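Local coordinates for uncharacterized protein (Chondromyces crocatus, PDB 6I86), which is of unknown function but is encoded in the crocagin gene cluster and probably takes part in the biosynthesis of this ribosomally derived peptide natural product, at residues A14-F20 and E50-V56; V82-I88 and Y117-W123. All blocks are in the same frame, centred on the assembly; numbering follows the deposited sequence.

Interaction 1: residues A14-F20 and E50-V56; sequences ASTWILF and ELVLLQV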
loop_
_atom_site.group_PDB
_atom_site.type_symbol
_atom_site.label_atom_id
_atom_site.label_comp_id
_atom_site.label_asym_id
_atom_site.label_seq_id
_atom_site.Cartn_x
_atom_site.Cartn_y
_atom_site.Cartn_z
ATOM N N ALA A 14 0.981 -1.835 -11.758
ATOM C CA ALA A 14 2.119 -2.464 -11.106
ATOM C C ALA A 14 2.347 -3.833 -11.725
ATOM O O ALA A 14 1.397 -4.531 -12.088
ATOM C CB ALA A 14 1.904 -2.593 -9.594
ATOM N N SER A 15 3.623 -4.205 -11.844
ATOM C CA SER A 15 3.999 -5.521 -12.336
ATOM C C SER A 15 4.504 -6.456 -11.248
ATOM O O SER A 15 4.392 -7.675 -11.409
ATOM C CB SER A 15 5.075 -5.397 -13.428
ATOM O OG SER A 15 6.274 -4.843 -12.913
ATOM N N THR A 16 5.046 -5.927 -10.150
ATOM C CA THR A 16 5.559 -6.769 -9.076
ATOM C C THR A 16 5.214 -6.208 -7.700
ATOM O O THR A 16 4.489 -6.848 -6.931
ATOM C CB THR A 16 7.078 -6.945 -9.197
ATOM O OG1 THR A 16 7.698 -5.664 -9.370
ATOM C CG2 THR A 16 7.438 -7.836 -10.375
ATOM N N TRP A 17 5.721 -5.020 -7.375
ATOM C CA TRP A 17 5.623 -4.475 -6.027
ATOM C C TRP A 17 4.957 -3.105 -6.027
ATOM O O TRP A 17 5.359 -2.210 -6.777
ATOM C CB TRP A 17 7.005 -4.361 -5.382
ATOM C CG TRP A 17 7.642 -5.670 -5.047
ATOM C CD1 TRP A 17 7.066 -6.907 -5.100
ATOM C CD2 TRP A 17 8.979 -5.870 -4.584
ATOM N NE1 TRP A 17 7.968 -7.865 -4.705
ATOM C CE2 TRP A 17 9.151 -7.253 -4.382
ATOM C CE3 TRP A 17 10.051 -5.012 -4.325
ATOM C CZ2 TRP A 17 10.353 -7.798 -3.934
ATOM C CZ3 TRP A 17 11.242 -5.553 -3.879
ATOM C CH2 TRP A 17 11.384 -6.933 -3.688
ATOM N N ILE A 18 3.949 -2.948 -5.170
ATOM C CA ILE A 18 3.440 -1.644 -4.765
ATOM C C ILE A 18 4.003 -1.351 -3.383
ATOM O O ILE A 18 3.968 -2.214 -2.496
ATOM C CB ILE A 18 1.901 -1.618 -4.755
ATOM C CG1 ILE A 18 1.355 -1.946 -6.144
ATOM C CG2 ILE A 18 1.396 -0.263 -4.295
ATOM C CD1 ILE A 18 -0.102 -2.362 -6.153
ATOM N N LEU A 19 4.537 -0.146 -3.194
ATOM C CA LEU A 19 5.273 0.200 -1.984
ATOM C C LEU A 19 4.604 1.371 -1.280
ATOM O O LEU A 19 4.305 2.390 -1.909
ATOM C CB LEU A 19 6.730 0.542 -2.315
ATOM C CG LEU A 19 7.502 -0.523 -3.094
ATOM C CD1 LEU A 19 8.812 0.046 -3.618
ATOM C CD2 LEU A 19 7.754 -1.758 -2.238
ATOM N N PHE A 20 4.380 1.222 0.024
ATOM C CA PHE A 20 3.784 2.251 0.864
ATOM C C PHE A 20 4.819 2.730 1.869
ATOM O O PHE A 20 5.510 1.916 2.481
ATOM C CB PHE A 20 2.560 1.725 1.620
ATOM C CG PHE A 20 1.306 1.680 0.803
ATOM C CD1 PHE A 20 1.349 1.468 -0.562
ATOM C CD2 PHE A 20 0.077 1.853 1.408
ATOM C CE1 PHE A 20 0.190 1.429 -1.306
ATOM C CE2 PHE A 20 -1.080 1.815 0.668
ATOM C CZ PHE A 20 -1.027 1.602 -0.691
ATOM N N GLU A 50 9.780 0.692 7.804
ATOM C CA GLU A 50 9.623 1.989 7.160
ATOM C C GLU A 50 8.782 1.920 5.891
ATOM O O GLU A 50 8.318 2.963 5.418
ATOM C CB GLU A 50 10.989 2.602 6.830
ATOM C CG GLU A 50 11.801 3.035 8.038
ATOM C CD GLU A 50 13.026 3.834 7.644
ATOM O OE1 GLU A 50 12.888 4.741 6.794
ATOM O OE2 GLU A 50 14.120 3.558 8.176
ATOM N N LEU A 51 8.573 0.730 5.333
ATOM C CA LEU A 51 7.688 0.576 4.190
ATOM C C LEU A 51 6.908 -0.723 4.317
ATOM O O LEU A 51 7.333 -1.671 4.984
ATOM C CB LEU A 51 8.456 0.626 2.847
ATOM C CG LEU A 51 9.300 -0.514 2.258
ATOM C CD1 LEU A 51 8.462 -1.638 1.651
ATOM C CD2 LEU A 51 10.230 0.061 1.202
ATOM N N VAL A 52 5.747 -0.745 3.665
ATOM C CA VAL A 52 4.904 -1.927 3.546
ATOM C C VAL A 52 4.861 -2.320 2.075
ATOM O O VAL A 52 4.749 -1.455 1.197
ATOM C CB VAL A 52 3.487 -1.669 4.103
ATOM C CG1 VAL A 52 2.517 -2.755 3.666
ATOM C CG2 VAL A 52 3.529 -1.567 5.624
ATOM N N LEU A 53 4.968 -3.620 1.803
ATOM C CA LEU A 53 5.156 -4.133 0.449
ATOM C C LEU A 53 3.910 -4.898 0.019
ATOM O O LEU A 53 3.488 -5.840 0.699
ATOM C CB LEU A 53 6.404 -5.021 0.382
ATOM C CG LEU A 53 6.959 -5.479 -0.970
ATOM C CD1 LEU A 53 8.464 -5.694 -0.865
ATOM C CD2 LEU A 53 6.281 -6.755 -1.450
ATOM N N LEU A 54 3.330 -4.492 -1.112
ATOM C CA LEU A 54 2.167 -5.146 -1.705
ATOM C C LEU A 54 2.599 -5.834 -2.995
ATOM O O LEU A 54 2.812 -5.170 -4.017
ATOM C CB LEU A 54 1.053 -4.139 -1.977
ATOM C CG LEU A 54 0.210 -3.669 -0.794
ATOM C CD1 LEU A 54 -0.444 -2.338 -1.114
ATOM C CD2 LEU A 54 -0.845 -4.711 -0.487
ATOM N N GLN A 55 2.713 -7.158 -2.952
ATOM C CA GLN A 55 3.120 -7.935 -4.115
ATOM C C GLN A 55 1.911 -8.295 -4.967
ATOM O O GLN A 55 0.845 -8.639 -4.447
ATOM C CB GLN A 55 3.853 -9.209 -3.686
ATOM C CG GLN A 55 4.215 -10.141 -4.835
ATOM C CD GLN A 55 5.492 -10.918 -4.581
ATOM O OE1 GLN A 55 6.472 -10.375 -4.073
ATOM N NE2 GLN A 55 5.488 -12.197 -4.942
ATOM N N VAL A 56 2.080 -8.199 -6.284
ATOM C CA VAL A 56 1.093 -8.684 -7.236
ATOM C C VAL A 56 1.736 -9.801 -8.045
ATOM O O VAL A 56 2.961 -9.892 -8.167
ATOM C CB VAL A 56 0.559 -7.576 -8.165
ATOM C CG1 VAL A 56 -0.083 -6.467 -7.349
ATOM C CG2 VAL A 56 1.673 -7.031 -9.047
#
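Leu53 lies across one face of the Trp17 indole, the two residues facing each other from neighbouring strands of an antiparallel sheet, 51-55 and 17-22. Leu53 CD1 is 3.8 Å from the centroid of the six-membered ring of Trp17 and almost on the ring normal, a CH-pi contact. Leu53 CD2, the other methyl, sits by the pyrrole ring, 3.7 Å from Trp17 CD1. At the edge of the same indole is the Gln55 amide: Trp17 NE1 donates to Gln55 OE1 (3.0 Å) along a bent path, 147° at the hydrogen, and the acceptor stands slightly out of the ring plane. The amide and indole planes are 21° apart, and the NE1 donor is tilted from the amide's carbonyl plane. The Phe20 ring carries Leu54 CD1 over one face, offset toward the rim and 3.8 Å from Phe20 CE1.

Strand 51-55 is the outermost of the four in this sheet and 17-22 its inner neighbour. Hydrogen-bonded pairs form at Ile18 with Leu54 and at Phe20 with Val52, and Val56 N extends the ladder to Thr16 O beyond the last bridge. Trp17, Leu19, Leu53 and Gln55 share one face, where helix 38-47 touches Trp17. Ile18, Phe20, Val52 and Leu54 share the other, where Val52 and Leu54 meet strand 115-123. Leu53 reaches the indole because its CG is swung anti to the backbone N (chi1 -169°), and Leu53 CG packs 4.0 Å from Leu19 CD2. Ile18 N to Leu54 O and Leu54 N to Ile18 O each measure 2.7 Å.

Interaction 2: residues V82-I88 and Y117-W123; sequences VSELVSI and YRVLREW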
loop_
_atom_site.group_PDB
_atom_site.type_symbol
_atom_site.label_atom_id
_atom_site.label_comp_id
_atom_site.label_asym_id
_atom_site.label_seq_id
_atom_site.Cartn_x
_atom_site.Cartn_y
_atom_site.Cartn_z
ATOM N N VAL A 82 -5.564 -13.620 1.491
ATOM C CA VAL A 82 -4.390 -13.552 2.347
ATOM C C VAL A 82 -4.542 -12.345 3.260
ATOM O O VAL A 82 -5.156 -11.338 2.896
ATOM C CB VAL A 82 -3.084 -13.489 1.515
ATOM C CG1 VAL A 82 -3.025 -12.207 0.696
ATOM C CG2 VAL A 82 -1.856 -13.629 2.410
ATOM N N SER A 83 -3.999 -12.471 4.468
ATOM C CA SER A 83 -4.053 -11.421 5.477
ATOM C C SER A 83 -2.760 -11.484 6.272
ATOM O O SER A 83 -2.421 -12.539 6.816
ATOM C CB SER A 83 -5.269 -11.606 6.393
ATOM O OG SER A 83 -5.229 -10.721 7.499
ATOM N N GLU A 84 -2.030 -10.373 6.331
ATOM C CA GLU A 84 -0.788 -10.354 7.088
ATOM C C GLU A 84 -0.725 -9.098 7.940
ATOM O O GLU A 84 -1.036 -7.999 7.471
ATOM C CB GLU A 84 0.443 -10.463 6.171
ATOM C CG GLU A 84 0.854 -9.208 5.431
ATOM C CD GLU A 84 2.124 -9.427 4.639
ATOM O OE1 GLU A 84 3.063 -10.038 5.193
ATOM O OE2 GLU A 84 2.186 -8.994 3.471
ATOM N N LEU A 85 -0.345 -9.280 9.198
ATOM C CA LEU A 85 -0.215 -8.186 10.148
ATOM C C LEU A 85 1.234 -7.720 10.160
ATOM O O LEU A 85 2.133 -8.480 10.537
ATOM C CB LEU A 85 -0.650 -8.640 11.542
ATOM C CG LEU A 85 -1.032 -7.581 12.580
ATOM C CD1 LEU A 85 -2.184 -6.730 12.077
ATOM C CD2 LEU A 85 -1.389 -8.235 13.911
ATOM N N VAL A 86 1.465 -6.482 9.730
ATOM C CA VAL A 86 2.793 -5.885 9.802
ATOM C C VAL A 86 2.682 -4.545 10.512
ATOM O O VAL A 86 1.759 -4.327 11.304
ATOM C CB VAL A 86 3.424 -5.728 8.405
ATOM C CG1 VAL A 86 3.779 -7.090 7.829
ATOM C CG2 VAL A 86 2.482 -4.977 7.473
ATOM N N SER A 87 3.615 -3.642 10.235
ATOM C CA SER A 87 3.619 -2.340 10.885
ATOM C C SER A 87 4.332 -1.348 9.979
ATOM O O SER A 87 5.015 -1.724 9.024
ATOM C CB SER A 87 4.287 -2.406 12.263
ATOM O OG SER A 87 5.632 -2.835 12.154
ATOM N N ILE A 88 4.162 -0.067 10.293
ATOM C CA ILE A 88 4.831 0.994 9.551
ATOM C C ILE A 88 5.067 2.169 10.489
ATOM O O ILE A 88 4.239 2.471 11.355
ATOM C CB ILE A 88 4.026 1.414 8.300
ATOM C CG1 ILE A 88 4.928 2.176 7.328
ATOM C CG2 ILE A 88 2.812 2.261 8.676
ATOM C CD1 ILE A 88 4.271 2.486 6.007
ATOM N N TYR A 117 2.340 2.553 13.495
ATOM C CA TYR A 117 1.032 1.959 13.264
ATOM C C TYR A 117 1.164 0.468 13.018
ATOM O O TYR A 117 2.077 0.026 12.315
ATOM C CB TYR A 117 0.336 2.596 12.056
ATOM C CG TYR A 117 -0.084 4.019 12.286
ATOM C CD1 TYR A 117 -1.328 4.315 12.819
ATOM C CD2 TYR A 117 0.769 5.069 11.984
ATOM C CE1 TYR A 117 -1.715 5.623 13.040
ATOM C CE2 TYR A 117 0.393 6.379 12.199
ATOM C CZ TYR A 117 -0.850 6.651 12.728
ATOM O OH TYR A 117 -1.229 7.957 12.945
ATOM N N ARG A 118 0.248 -0.302 13.597
ATOM C CA ARG A 118 0.028 -1.655 13.118
ATOM C C ARG A 118 -0.674 -1.592 11.766
ATOM O O ARG A 118 -1.491 -0.704 11.507
ATOM C CB ARG A 118 -0.792 -2.464 14.124
ATOM C CG ARG A 118 -0.125 -3.772 14.516
ATOM C CD ARG A 118 -0.809 -4.457 15.690
ATOM N NE ARG A 118 -0.535 -3.806 16.969
ATOM C CZ ARG A 118 0.594 -3.957 17.656
ATOM N NH1 ARG A 118 0.759 -3.337 18.816
ATOM N NH2 ARG A 118 1.568 -4.718 17.172
ATOM N N VAL A 119 -0.323 -2.522 10.886
ATOM C CA VAL A 119 -0.794 -2.499 9.507
ATOM C C VAL A 119 -1.321 -3.880 9.159
ATOM O O VAL A 119 -0.608 -4.878 9.313
ATOM C CB VAL A 119 0.314 -2.087 8.524
ATOM C CG1 VAL A 119 -0.176 -2.228 7.086
ATOM C CG2 VAL A 119 0.754 -0.665 8.797
ATOM N N LEU A 120 -2.561 -3.938 8.691
ATOM C CA LEU A 120 -3.136 -5.166 8.167
ATOM C C LEU A 120 -3.181 -5.064 6.651
ATOM O O LEU A 120 -3.840 -4.174 6.102
ATOM C CB LEU A 120 -4.534 -5.411 8.732
ATOM C CG LEU A 120 -5.179 -6.726 8.292
ATOM C CD1 LEU A 120 -4.426 -7.900 8.908
ATOM C CD2 LEU A 120 -6.649 -6.763 8.691
ATOM N N ARG A 121 -2.471 -5.964 5.979
ATOM C CA ARG A 121 -2.568 -6.110 4.534
ATOM C C ARG A 121 -3.546 -7.232 4.227
ATOM O O ARG A 121 -3.267 -8.399 4.520
ATOM C CB ARG A 121 -1.213 -6.415 3.900
ATOM C CG ARG A 121 -1.332 -6.814 2.432
ATOM C CD ARG A 121 -0.004 -7.249 1.843
ATOM N NE ARG A 121 0.278 -8.664 2.055
ATOM C CZ ARG A 121 0.018 -9.607 1.155
ATOM N NH1 ARG A 121 -0.535 -9.278 -0.006
ATOM N NH2 ARG A 121 0.308 -10.875 1.411
ATOM N N GLU A 122 -4.685 -6.879 3.643
ATOM C CA GLU A 122 -5.653 -7.844 3.142
ATOM C C GLU A 122 -5.648 -7.776 1.622
ATOM O O GLU A 122 -5.744 -6.686 1.050
ATOM C CB GLU A 122 -7.053 -7.554 3.680
ATOM C CG GLU A 122 -7.165 -7.688 5.183
ATOM C CD GLU A 122 -8.541 -7.332 5.700
ATOM O OE1 GLU A 122 -9.278 -8.252 6.109
ATOM O OE2 GLU A 122 -8.885 -6.129 5.698
ATOM N N TRP A 123 -5.530 -8.930 0.973
ATOM C CA TRP A 123 -5.448 -8.963 -0.478
ATOM C C TRP A 123 -6.281 -10.112 -1.018
ATOM O O TRP A 123 -6.323 -11.197 -0.430
ATOM C CB TRP A 123 -3.995 -9.104 -0.947
ATOM C CG TRP A 123 -3.809 -8.762 -2.383
ATOM C CD1 TRP A 123 -3.822 -9.623 -3.439
ATOM C CD2 TRP A 123 -3.593 -7.459 -2.928
ATOM N NE1 TRP A 123 -3.618 -8.937 -4.611
ATOM C CE2 TRP A 123 -3.476 -7.604 -4.323
ATOM C CE3 TRP A 123 -3.484 -6.181 -2.371
ATOM C CZ2 TRP A 123 -3.257 -6.520 -5.170
ATOM C CZ3 TRP A 123 -3.267 -5.110 -3.210
ATOM C CH2 TRP A 123 -3.155 -5.284 -4.595
HETATM O O HOH W 1 -8.378 -10.492 6.980
#
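Glu84 and Arg121 supply the charged part of this contact, a salt bridge from the carboxylate to the guanidinium edge. Arg121 NE donates to Glu84 OE2, but the modelled separation of 2.4 Å between these two atoms is too short to trust in detail. The groups are steeply turned, 72° between their planes. With its CG between the backbone N and the carbonyl carbon (chi1 78°), Glu84 runs out extended to the arginine, whose NH2 also bonds a glycerol, probably from the crystallisation liquor.

Backbone bonds join the antiparallel strands in four hydrogen-bonded pairs, Val82 with Trp123, Glu84 with Arg121, Val86 with Val119 and Ile88 with Tyr117. One bond differs from the rest in direction: Val119 N lies 2.8 Å from Val86 O but well above its carbonyl plane, whereas in the return bond Val86 N approaches Val119 O nearly in line with its C=O. This ladder is the edge of a twisted five-stranded mixed sheet, in which 82-90 is the outermost strand and 115-123 also pairs with 148-154.

Apolar packing follows the two faces. On the Val86 face, Val119 CG2 comes 3.6 Å from Ile88 CG2, and Val119 CB is 3.8 Å from Val86 CG2; at the far end Val82 CG1 rests 3.6 Å from Trp123 CB. On the other face, Leu85 and Leu120 cross at about a right angle, Leu85 CD1 to Leu120 CD1 4.1 Å. Water enters there too: water 1 donates to Glu122 OE1 (2.6 Å), which also accepts from Met77 N, and makes a weak bond to Ser83 OG.

Interaction 1 and interaction 2 lie in different sheets, the first on an outer pair of the four-stranded antiparallel sheet, the second on an outer pair of the five-stranded mixed sheet. Their centres are about 12 Å apart, and they come in series along the chain, 14-20/50-56 closing before 82-88/117-123 opens. The sheets meet mainly through side chains: Leu54 CD2 lies 3.5 Å from Arg121 CD and 3.6 Å from Trp123 CE3, while Val52 touches strand 82-90. Leu54 therefore packs within its own sheet through CD1 and against the neighbouring one through CD2, so the two sheets of this small single-chain protein pack against each other here.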